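Local atomic coordinates of flavoredoxin (Desulfovibrio vulgaris str. 'Miyazaki F', PDB entry 2D5M), a protein that binds flavin mononucleotide and probably carries electrons in a sulfate-reducing bacterium. Residues L16-T21 with A65-P71; R27-A33 with L50-T56; P115-K121 with E137-V143. All coordinates share one frame; numbering follows the deposited sequence.

Overall arrangement
The three contacts lie on one curled antiparallel sheet. Its strands follow in the order 28-41, 14-22, 65-70, 116-126, 133-144, and 44-48 joins 133-144 back to 28-41, closing a barrel. Contact 1 joins 14-22 and 65-70, close to the centre of the chain. Contact 2, about 10 Å away between centres, sets strand 28-41 against the start of helix 55-63, and along the chain it is nested inside the loop that contact 1 closes. Contact 3 follows later in sequence as the hairpin 116-126/133-144, its centre about 9 Å from contact 1 and about 18 Å from contact 2. Contacts 1 and 3 both meet the second subunit, so one sheet carries cofactor and dimer contacts.

Contact 1 of 3, residues L16-T21 with A65-P71; sequences LFLVGT and AFTISIP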
loop_
_atom_site.group_PDB
_atom_site.type_symbol
_atom_site.label_atom_id
_atom_site.label_comp_id
_atom_site.label_asym_id
_atom_site.label_seq_id
_atom_site.Cartn_x
_atom_site.Cartn_y
_atom_site.Cartn_z
ATOM N N LEU A 16 -0.934 6.233 4.243
ATOM C CA LEU A 16 -1.565 7.529 4.426
ATOM C C LEU A 16 -0.645 8.552 3.786
ATOM O O LEU A 16 0.204 9.173 4.434
ATOM C CB LEU A 16 -1.837 7.857 5.927
ATOM C CG LEU A 16 -2.578 9.181 6.189
ATOM C CD1 LEU A 16 -3.951 9.146 5.573
ATOM C CD2 LEU A 16 -2.628 9.479 7.682
ATOM N N PHE A 17 -0.762 8.688 2.472
ATOM C CA PHE A 17 0.034 9.626 1.708
ATOM C C PHE A 17 -0.647 10.991 1.652
ATOM O O PHE A 17 -1.803 11.078 1.314
ATOM C CB PHE A 17 0.178 9.108 0.282
ATOM C CG PHE A 17 1.024 7.826 0.142
ATOM C CD1 PHE A 17 0.869 7.058 -1.011
ATOM C CD2 PHE A 17 1.950 7.390 1.092
ATOM C CE1 PHE A 17 1.610 5.932 -1.278
ATOM C CE2 PHE A 17 2.719 6.235 0.803
ATOM C CZ PHE A 17 2.572 5.517 -0.364
ATOM N N LEU A 18 0.111 12.066 1.882
ATOM C CA LEU A 18 -0.416 13.381 1.604
ATOM C C LEU A 18 0.093 13.834 0.229
ATOM O O LEU A 18 1.300 14.061 0.018
ATOM C CB LEU A 18 -0.096 14.425 2.644
ATOM C CG LEU A 18 -0.920 14.245 3.939
ATOM C CD1 LEU A 18 -0.436 13.018 4.691
ATOM C CD2 LEU A 18 -0.896 15.542 4.741
ATOM N N VAL A 19 -0.820 13.918 -0.728
ATOM C CA VAL A 19 -0.516 14.254 -2.115
ATOM C C VAL A 19 -0.530 15.751 -2.245
ATOM O O VAL A 19 -1.560 16.401 -1.984
ATOM C CB VAL A 19 -1.545 13.613 -3.055
ATOM C CG1 VAL A 19 -1.243 14.012 -4.482
ATOM C CG2 VAL A 19 -1.534 12.081 -2.942
ATOM N N GLY A 20 0.622 16.323 -2.612
ATOM C CA GLY A 20 0.827 17.780 -2.651
ATOM C C GLY A 20 0.834 18.281 -4.070
ATOM O O GLY A 20 1.448 17.681 -4.966
ATOM N N THR A 21 0.192 19.421 -4.312
ATOM C CA THR A 21 0.071 20.038 -5.618
ATOM C C THR A 21 -0.004 21.569 -5.510
ATOM O O THR A 21 -0.223 22.116 -4.431
ATOM C CB THR A 21 -1.213 19.580 -6.331
ATOM O OG1 THR A 21 -2.356 19.900 -5.530
ATOM C CG2 THR A 21 -1.203 18.099 -6.717
ATOM N N ALA A 65 2.463 17.049 -12.108
ATOM C CA ALA A 65 3.427 16.876 -11.049
ATOM C C ALA A 65 2.694 16.851 -9.709
ATOM O O ALA A 65 1.694 17.541 -9.542
ATOM C CB ALA A 65 4.406 18.051 -11.027
ATOM N N PHE A 66 3.237 16.073 -8.766
ATOM C CA PHE A 66 2.698 16.038 -7.434
ATOM C C PHE A 66 3.801 15.492 -6.516
ATOM O O PHE A 66 4.776 14.903 -6.977
ATOM C CB PHE A 66 1.437 15.191 -7.319
ATOM C CG PHE A 66 1.535 13.731 -7.736
ATOM C CD1 PHE A 66 1.719 12.746 -6.751
ATOM C CD2 PHE A 66 1.396 13.330 -9.034
ATOM C CE1 PHE A 66 1.728 11.404 -7.111
ATOM C CE2 PHE A 66 1.474 11.981 -9.400
ATOM C CZ PHE A 66 1.632 11.005 -8.437
ATOM N N THR A 67 3.626 15.710 -5.226
ATOM C CA THR A 67 4.478 15.112 -4.241
ATOM C C THR A 67 3.652 14.165 -3.362
ATOM O O THR A 67 2.438 14.249 -3.339
ATOM C CB THR A 67 5.150 16.159 -3.322
ATOM O OG1 THR A 67 4.118 16.762 -2.565
ATOM C CG2 THR A 67 5.936 17.157 -4.127
ATOM N N ILE A 68 4.360 13.289 -2.636
ATOM C CA ILE A 68 3.812 12.509 -1.548
ATOM C C ILE A 68 4.650 12.819 -0.324
ATOM O O ILE A 68 5.839 12.584 -0.310
ATOM C CB ILE A 68 3.776 11.020 -1.893
ATOM C CG1 ILE A 68 2.690 10.756 -2.950
ATOM C CG2 ILE A 68 3.577 10.168 -0.613
ATOM C CD1 ILE A 68 2.735 9.388 -3.574
ATOM N N SER A 69 3.976 13.309 0.702
ATOM C CA SER A 69 4.619 13.531 1.990
ATOM C C SER A 69 4.054 12.520 2.976
ATOM O O SER A 69 2.843 12.286 3.027
ATOM C CB SER A 69 4.366 14.960 2.480
ATOM O OG SER A 69 4.842 15.931 1.594
ATOM N N ILE A 70 4.948 11.904 3.761
ATOM C CA ILE A 70 4.555 10.816 4.662
ATOM C C ILE A 70 4.539 11.377 6.088
ATOM O O ILE A 70 5.573 11.783 6.581
ATOM C CB ILE A 70 5.497 9.639 4.491
ATOM C CG1 ILE A 70 5.369 9.105 3.053
ATOM C CG2 ILE A 70 5.231 8.558 5.507
ATOM C CD1 ILE A 70 6.016 7.880 2.624
ATOM N N PRO A 71 3.352 11.425 6.714
ATOM C CA PRO A 71 3.284 12.019 8.072
ATOM C C PRO A 71 3.890 11.028 9.085
ATOM O O PRO A 71 3.736 9.807 8.974
ATOM C CB PRO A 71 1.810 12.169 8.338
ATOM C CG PRO A 71 1.191 11.098 7.495
ATOM C CD PRO A 71 2.054 10.972 6.233
HETATM O O HOH W 1 2.895 16.341 -0.204
#
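Two neighbouring antiparallel strands, 17-21 and 65-70, pair at the heart of the sheet, every touching residue being buried. Leu18 faces Ser69 and Gly20 faces Thr67 as hydrogen-bonded pairs, each closed by two backbone bonds, with Val19 and Ile68 a non-hydrogen-bonded pair between them. Leu18 N gives to Ser69 O at 3.0 Å, and Gly20 N reaches Thr67 O at 2.9 Å.

On the face of Phe17, Val19 and Ile68 the contact is apolar. The Ile68 methyl CG2 sits over the Phe17 ring, 4.0 Å from its centroid, a CH-pi contact suited to a branched side chain on a flat one. Ile68 CG2 stands anti to its own backbone N while CG1 lies beside it (chi1 -71°), and this split lets CD1 also approach the ring, 3.9 Å from Phe17 CD1. Further along, Val19 CG1 meets Phe66 CD1 at 3.9 Å.

The other face is partly polar. Glycine suits position 20, since Thr67 OG1 lies against the backbone there, 3.4 Å from Gly20 CA. One water gives hydrogen bonds to Leu18 O and Thr67 OG1 and bonds Ser69 OG at 2.7 Å; the two hydroxyls also bond the backbone of Pro109 and Val111. Leu18 CD1 reaches past its partner Ser69 to pack on Pro71 CD at 3.6 Å.

With strands 28-41 and 116-126 bonded to their outer edges, each strand has a neighbour on both sides, as in the split beta-barrel expected of FMN-binding flavin reductase-like proteins.

Contact 2 of 3, residues R27-A33 with L50-T56; sequences RPNIMAA and LRKATYT. With FMN (flavin mononucleotide), chain E.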
loop_
_atom_site.group_PDB
_atom_site.type_symbol
_atom_site.label_atom_id
_atom_site.label_comp_id
_atom_site.label_asym_id
_atom_site.label_seq_id
_atom_site.Cartn_x
_atom_site.Cartn_y
_atom_site.Cartn_z
ATOM N N ARG A 27 -1.513 28.185 -5.548
ATOM C CA ARG A 27 -1.895 27.887 -4.175
ATOM C C ARG A 27 -1.518 26.448 -3.846
ATOM O O ARG A 27 -1.893 25.531 -4.590
ATOM C CB ARG A 27 -3.418 28.085 -3.989
ATOM C CG ARG A 27 -3.900 29.459 -4.346
ATOM C CD ARG A 27 -5.393 29.641 -4.397
ATOM N NE ARG A 27 -6.102 29.143 -3.235
ATOM C CZ ARG A 27 -6.886 28.063 -3.106
ATOM N NH1 ARG A 27 -7.154 27.239 -4.098
ATOM N NH2 ARG A 27 -7.456 27.799 -1.924
ATOM N N PRO A 28 -0.786 26.200 -2.771
ATOM C CA PRO A 28 -0.380 24.854 -2.423
ATOM C C PRO A 28 -1.490 24.081 -1.741
ATOM O O PRO A 28 -2.274 24.637 -0.972
ATOM C CB PRO A 28 0.806 25.078 -1.478
ATOM C CG PRO A 28 0.424 26.321 -0.754
ATOM C CD PRO A 28 -0.229 27.206 -1.789
ATOM N N ASN A 29 -1.532 22.771 -1.982
ATOM C CA ASN A 29 -2.554 21.907 -1.409
ATOM C C ASN A 29 -1.962 20.545 -1.035
ATOM O O ASN A 29 -0.921 20.155 -1.549
ATOM C CB ASN A 29 -3.671 21.689 -2.414
ATOM C CG ASN A 29 -4.962 21.160 -1.798
ATOM O OD1 ASN A 29 -5.233 21.382 -0.607
ATOM N ND2 ASN A 29 -5.772 20.499 -2.619
ATOM N N ILE A 30 -2.665 19.878 -0.127
ATOM C CA ILE A 30 -2.416 18.511 0.233
ATOM C C ILE A 30 -3.762 17.841 0.439
ATOM O O ILE A 30 -4.681 18.459 0.994
ATOM C CB ILE A 30 -1.584 18.354 1.533
ATOM C CG1 ILE A 30 -1.920 19.428 2.583
ATOM C CG2 ILE A 30 -0.096 18.280 1.202
ATOM C CD1 ILE A 30 -1.291 19.246 3.962
ATOM N N MET A 31 -3.853 16.570 0.027
ATOM C CA MET A 31 -4.994 15.705 0.324
ATOM C C MET A 31 -4.476 14.376 0.798
ATOM O O MET A 31 -3.339 14.009 0.525
ATOM C CB MET A 31 -5.958 15.562 -0.850
ATOM C CG MET A 31 -5.321 15.006 -2.111
ATOM S SD MET A 31 -5.136 13.219 -2.139
ATOM C CE MET A 31 -6.808 12.662 -2.468
ATOM N N ALA A 32 -5.293 13.619 1.532
ATOM C CA ALA A 32 -4.924 12.282 1.970
ATOM C C ALA A 32 -5.340 11.222 0.949
ATOM O O ALA A 32 -6.484 11.248 0.432
ATOM C CB ALA A 32 -5.606 11.979 3.289
ATOM N N ALA A 33 -4.463 10.279 0.707
ATOM C CA ALA A 33 -4.724 9.156 -0.206
ATOM C C ALA A 33 -4.212 7.862 0.437
ATOM O O ALA A 33 -3.034 7.765 0.756
ATOM C CB ALA A 33 -4.084 9.338 -1.547
ATOM N N LEU A 50 -7.170 8.908 -7.389
ATOM C CA LEU A 50 -7.757 10.155 -6.944
ATOM C C LEU A 50 -9.038 10.423 -7.703
ATOM O O LEU A 50 -9.067 10.389 -8.926
ATOM C CB LEU A 50 -6.780 11.328 -7.172
ATOM C CG LEU A 50 -5.384 11.203 -6.544
ATOM C CD1 LEU A 50 -4.544 12.445 -6.684
ATOM C CD2 LEU A 50 -5.520 10.799 -5.053
ATOM N N ARG A 51 -10.088 10.713 -6.966
ATOM C CA ARG A 51 -11.376 10.985 -7.542
ATOM C C ARG A 51 -11.408 12.320 -8.249
ATOM O O ARG A 51 -10.807 13.308 -7.852
ATOM C CB ARG A 51 -12.468 10.972 -6.450
ATOM C CG ARG A 51 -12.726 9.601 -5.891
ATOM C CD ARG A 51 -13.619 9.550 -4.623
ATOM N NE ARG A 51 -12.823 10.256 -3.637
ATOM C CZ ARG A 51 -12.978 11.519 -3.222
ATOM N NH1 ARG A 51 -14.018 12.260 -3.547
ATOM N NH2 ARG A 51 -12.050 12.006 -2.419
ATOM N N LYS A 52 -12.263 12.350 -9.319
ATOM C CA LYS A 52 -12.411 13.572 -10.115
ATOM C C LYS A 52 -12.923 14.747 -9.338
ATOM O O LYS A 52 -12.687 15.914 -9.684
ATOM C CB LYS A 52 -13.290 13.233 -11.323
ATOM C CG LYS A 52 -12.738 12.258 -12.328
ATOM C CD LYS A 52 -13.635 12.026 -13.514
ATOM C CE LYS A 52 -12.829 11.405 -14.636
ATOM N NZ LYS A 52 -13.649 10.654 -15.647
ATOM N N ALA A 53 -13.680 14.510 -8.255
ATOM C CA ALA A 53 -14.235 15.574 -7.452
ATOM C C ALA A 53 -13.179 16.293 -6.641
ATOM O O ALA A 53 -13.422 17.395 -6.136
ATOM C CB ALA A 53 -15.317 15.043 -6.512
ATOM N N THR A 54 -12.005 15.685 -6.417
ATOM C CA THR A 54 -11.014 16.340 -5.582
ATOM C C THR A 54 -10.381 17.529 -6.327
ATOM O O THR A 54 -10.194 17.495 -7.547
ATOM C CB THR A 54 -9.923 15.394 -5.112
ATOM O OG1 THR A 54 -9.167 14.932 -6.197
ATOM C CG2 THR A 54 -10.465 14.218 -4.361
ATOM N N TYR A 55 -10.065 18.563 -5.569
ATOM C CA TYR A 55 -9.378 19.722 -6.185
ATOM C C TYR A 55 -7.999 19.285 -6.697
ATOM O O TYR A 55 -7.499 19.738 -7.731
ATOM C CB TYR A 55 -9.320 20.850 -5.174
ATOM C CG TYR A 55 -8.938 22.197 -5.727
ATOM C CD1 TYR A 55 -9.751 22.789 -6.694
ATOM C CD2 TYR A 55 -7.823 22.896 -5.330
ATOM C CE1 TYR A 55 -9.487 24.022 -7.245
ATOM C CE2 TYR A 55 -7.517 24.150 -5.847
ATOM C CZ TYR A 55 -8.332 24.716 -6.819
ATOM O OH TYR A 55 -8.105 25.948 -7.384
ATOM N N THR A 56 -7.353 18.388 -5.955
ATOM C CA THR A 56 -6.052 17.860 -6.327
ATOM C C THR A 56 -6.039 17.217 -7.692
ATOM O O THR A 56 -5.079 17.369 -8.443
ATOM C CB THR A 56 -5.617 16.842 -5.249
ATOM O OG1 THR A 56 -5.464 17.547 -4.010
ATOM C CG2 THR A 56 -4.318 16.180 -5.566
HETATM N N1 FMN E . -9.616 10.452 -1.776
HETATM C C2 FMN E . -9.209 9.944 -2.981
HETATM O O2 FMN E . -9.648 10.404 -4.044
HETATM N N3 FMN E . -8.319 8.873 -2.987
HETATM C C4 FMN E . -7.824 8.241 -1.869
HETATM O O4 FMN E . -7.032 7.281 -1.976
HETATM C C4A FMN E . -8.289 8.735 -0.618
HETATM N N5 FMN E . -7.889 8.125 0.523
HETATM C C5A FMN E . -8.238 8.753 1.693
HETATM C C6 FMN E . -7.811 8.153 2.910
HETATM C C7 FMN E . -8.062 8.713 4.153
HETATM C C7M FMN E . -7.646 8.043 5.441
HETATM C C8 FMN E . -8.759 9.978 4.177
HETATM C C8M FMN E . -8.970 10.667 5.517
HETATM C C9 FMN E . -9.244 10.534 3.006
HETATM C C9A FMN E . -8.995 9.957 1.771
HETATM N N10 FMN E . -9.491 10.462 0.549
HETATM C C10 FMN E . -9.102 9.904 -0.643
HETATM C "C1'" FMN E . -10.373 11.662 0.550
HETATM C "C2'" FMN E . -9.634 12.942 0.167
HETATM O "O2'" FMN E . -8.410 13.107 0.894
HETATM C "C3'" FMN E . -10.544 14.135 0.474
HETATM O "O3'" FMN E . -11.643 14.072 -0.464
HETATM C "C4'" FMN E . -9.856 15.489 0.399
HETATM O "O4'" FMN E . -10.750 16.428 1.059
HETATM C "C5'" FMN E . -9.582 15.959 -0.987
HETATM O "O5'" FMN E . -8.947 17.275 -0.893
HETATM P P FMN E . -8.843 18.246 -2.173
HETATM O O1P FMN E . -10.267 18.518 -2.680
HETATM O O2P FMN E . -8.007 17.607 -3.255
HETATM O O3P FMN E . -8.199 19.466 -1.540
#
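Met31 and Leu50 make the apolar part of this contact between strand 28-33 and the turn into helix 55-63. In the conformer given, Met31 CE lies against Leu50 CD2; the flexible thioether chain is bent at chi2 and chi3, which curls it back toward Leu50, while its CG lies against Thr56. Ala33 CB, small enough to lie over the flavin C4-O4 carbonyl, touches the same Leu50 methyl.

Polar groups from both segments converge on the flavin mononucleotide. Asn29 ND2 bonds O3P almost straight (2.8 Å, 175°), and the N-terminus of the helix takes the phosphate: Tyr55 N bonds O1P, and Thr56 bonds O2P through its N and, at 2.7 Å, its OG1. Thr54 is the N-cap, OG1 capping Tyr57 N and giving to Arg51 O at 2.8 Å across a type I turn. The helix dipole probably favours the phosphate's charge. Arg51 grips the other end, its backbone N holding O2 and its NH2 shared between N1 (3.0 Å) and O3', with N1 at the guanidinium edge.

At the outer end Arg27 NH1 comes 3.6 Å from Tyr55 CE2, guanidinium and ring planes 61° apart, and Asp23 bonds both Arg27 NH1 and Tyr55 OH.

Contact 3 of 3, residues P115-K121 with E137-V143; sequences PMAIELK and EIMDVKV
Backbone hydrogen bonds join Ala117 with Lys142, Glu119 with Asp140 and Met139, and Lys121 with Glu137, pairing strands 116-121 and 137-143 as a hairpin of the sheet. Glu119 N takes Asp140 O at 2.9 Å, whereas its O accepts from Met139 N at 2.8 Å, so two residues face one: a classic beta bulge, shifting the register by one.

Apolar side chains fill one face. Ile118 CG2 meets Ile138 CG2 at 3.8 Å, Leu120 CD2 lies alongside Ile138 CG1, and the extended Met116 chain carries CE to Val141 CG1. Leu10 and Tyr12 of the second subunit pack on this face.

Charges hold the opposite face. Lys142, bent at chi3 and chi4, brings NZ to Glu119 OE2 at 2.8 Å, from above the carboxylate plane, and to the anti lone pair of Asp140 OD2 at 2.7 Å. Nearer the hairpin turn, Lys121 NZ and Glu137 OE1 form a weak salt bridge at 3.3 Å.

Glu119 also accepts from His105 N (OE1) and Glu104 N (OE2), Lys142 pairs with Glu104, and Ser4 of the second subunit bonds Asp140 OD1. One ammonium set among three carboxylates probably eases their mutual repulsion and helps keep the buried Glu119 and Asp140 ionised.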
loop_
_atom_site.group_PDB
_atom_site.type_symbol
_atom_site.label_atom_id
_atom_site.label_comp_id
_atom_site.label_asym_id
_atom_site.label_seq_id
_atom_site.Cartn_x
_atom_site.Cartn_y
_atom_site.Cartn_z
ATOM N N PRO A 115 8.656 13.839 7.856
ATOM C CA PRO A 115 9.992 13.268 7.828
ATOM C C PRO A 115 10.458 12.822 6.461
ATOM O O PRO A 115 11.672 12.624 6.208
ATOM C CB PRO A 115 9.857 12.073 8.767
ATOM C CG PRO A 115 8.391 11.668 8.699
ATOM C CD PRO A 115 7.744 13.016 8.660
ATOM N N MET A 116 9.539 12.585 5.563
ATOM C CA MET A 116 9.842 11.987 4.261
ATOM C C MET A 116 8.913 12.597 3.198
ATOM O O MET A 116 7.714 12.726 3.406
ATOM C CB MET A 116 9.643 10.496 4.323
ATOM C CG MET A 116 9.883 9.716 3.071
ATOM S SD MET A 116 9.954 7.982 3.613
ATOM C CE MET A 116 10.270 7.276 2.047
ATOM N N ALA A 117 9.491 12.913 2.046
ATOM C CA ALA A 117 8.753 13.491 0.940
ATOM C C ALA A 117 9.305 12.882 -0.376
ATOM O O ALA A 117 10.487 12.632 -0.508
ATOM C CB ALA A 117 8.867 14.991 0.927
ATOM N N ILE A 118 8.396 12.662 -1.297
ATOM C CA ILE A 118 8.688 12.070 -2.592
ATOM C C ILE A 118 8.209 13.035 -3.667
ATOM O O ILE A 118 7.068 13.530 -3.580
ATOM C CB ILE A 118 7.952 10.700 -2.718
ATOM C CG1 ILE A 118 8.226 9.794 -1.541
ATOM C CG2 ILE A 118 8.320 10.073 -4.051
ATOM C CD1 ILE A 118 7.384 8.531 -1.530
ATOM N N GLU A 119 9.046 13.331 -4.643
ATOM C CA GLU A 119 8.712 14.192 -5.757
ATOM C C GLU A 119 8.387 13.360 -6.982
ATOM O O GLU A 119 9.218 12.516 -7.371
ATOM C CB GLU A 119 9.898 15.136 -6.073
ATOM C CG GLU A 119 10.266 16.050 -4.931
ATOM C CD GLU A 119 11.085 17.250 -5.352
ATOM O OE1 GLU A 119 10.874 17.701 -6.527
ATOM O OE2 GLU A 119 11.854 17.752 -4.501
ATOM N N LEU A 120 7.221 13.581 -7.568
ATOM C CA LEU A 120 6.765 12.761 -8.693
ATOM C C LEU A 120 6.359 13.606 -9.903
ATOM O O LEU A 120 5.742 14.658 -9.825
ATOM C CB LEU A 120 5.585 11.858 -8.299
ATOM C CG LEU A 120 5.882 10.941 -7.108
ATOM C CD1 LEU A 120 5.313 11.508 -5.795
ATOM C CD2 LEU A 120 5.366 9.517 -7.325
ATOM N N LYS A 121 6.723 13.050 -11.076
ATOM C CA LYS A 121 6.315 13.545 -12.385
ATOM C C LYS A 121 5.207 12.679 -12.907
ATOM O O LYS A 121 5.351 11.438 -12.964
ATOM C CB LYS A 121 7.490 13.511 -13.358
ATOM C CG LYS A 121 7.234 13.850 -14.809
ATOM C CD LYS A 121 8.445 13.698 -15.719
ATOM C CE LYS A 121 8.930 12.263 -15.836
ATOM N NZ LYS A 121 9.802 11.905 -16.966
ATOM N N GLU A 137 6.126 9.065 -11.744
ATOM C CA GLU A 137 7.515 8.621 -11.706
ATOM C C GLU A 137 8.186 9.323 -10.532
ATOM O O GLU A 137 8.147 10.540 -10.415
ATOM C CB GLU A 137 8.248 8.960 -12.989
ATOM C CG GLU A 137 9.699 8.564 -12.967
ATOM C CD GLU A 137 10.453 8.747 -14.272
ATOM O OE1 GLU A 137 9.799 9.005 -15.319
ATOM O OE2 GLU A 137 11.716 8.639 -14.237
ATOM N N ILE A 138 8.836 8.563 -9.675
ATOM C CA ILE A 138 9.591 9.086 -8.558
ATOM C C ILE A 138 10.888 9.700 -9.061
ATOM O O ILE A 138 11.740 9.020 -9.625
ATOM C CB ILE A 138 9.922 7.959 -7.539
ATOM C CG1 ILE A 138 8.645 7.348 -6.972
ATOM C CG2 ILE A 138 10.832 8.460 -6.455
ATOM C CD1 ILE A 138 8.857 6.074 -6.134
ATOM N N MET A 139 11.008 11.013 -8.854
ATOM C CA MET A 139 12.170 11.778 -9.257
ATOM C C MET A 139 13.156 11.933 -8.128
ATOM O O MET A 139 14.378 12.102 -8.375
ATOM C CB MET A 139 11.748 13.149 -9.842
ATOM C CG MET A 139 10.697 13.072 -10.908
ATOM S SD MET A 139 10.999 11.900 -12.252
ATOM C CE MET A 139 12.388 12.684 -13.026
ATOM N N ASP A 140 12.686 11.936 -6.874
ATOM C CA ASP A 140 13.538 12.068 -5.702
ATOM C C ASP A 140 12.755 11.656 -4.499
ATOM O O ASP A 140 11.551 11.863 -4.403
ATOM C CB ASP A 140 14.005 13.525 -5.510
ATOM C CG ASP A 140 15.163 13.682 -4.560
ATOM O OD1 ASP A 140 15.976 12.742 -4.419
ATOM O OD2 ASP A 140 15.315 14.757 -3.954
ATOM N N VAL A 141 13.441 11.060 -3.548
ATOM C CA VAL A 141 12.931 10.777 -2.208
ATOM C C VAL A 141 13.836 11.515 -1.208
ATOM O O VAL A 141 15.054 11.331 -1.218
ATOM C CB VAL A 141 12.953 9.266 -1.945
ATOM C CG1 VAL A 141 12.477 9.019 -0.502
ATOM C CG2 VAL A 141 12.153 8.493 -2.977
ATOM N N LYS A 142 13.247 12.365 -0.396
ATOM C CA LYS A 142 13.927 13.192 0.573
ATOM C C LYS A 142 13.544 12.761 1.974
ATOM O O LYS A 142 12.359 12.610 2.270
ATOM C CB LYS A 142 13.588 14.691 0.396
ATOM C CG LYS A 142 14.276 15.333 -0.813
ATOM C CD LYS A 142 14.108 16.849 -0.717
ATOM C CE LYS A 142 13.460 17.427 -1.935
ATOM N NZ LYS A 142 14.213 17.122 -3.186
ATOM N N VAL A 143 14.535 12.597 2.817
ATOM C CA VAL A 143 14.289 12.124 4.208
ATOM C C VAL A 143 15.079 12.980 5.146
ATOM O O VAL A 143 16.240 13.293 4.923
ATOM C CB VAL A 143 14.655 10.646 4.312
ATOM C CG1 VAL A 143 14.440 10.166 5.753
ATOM C CG2 VAL A 143 13.848 9.783 3.353
#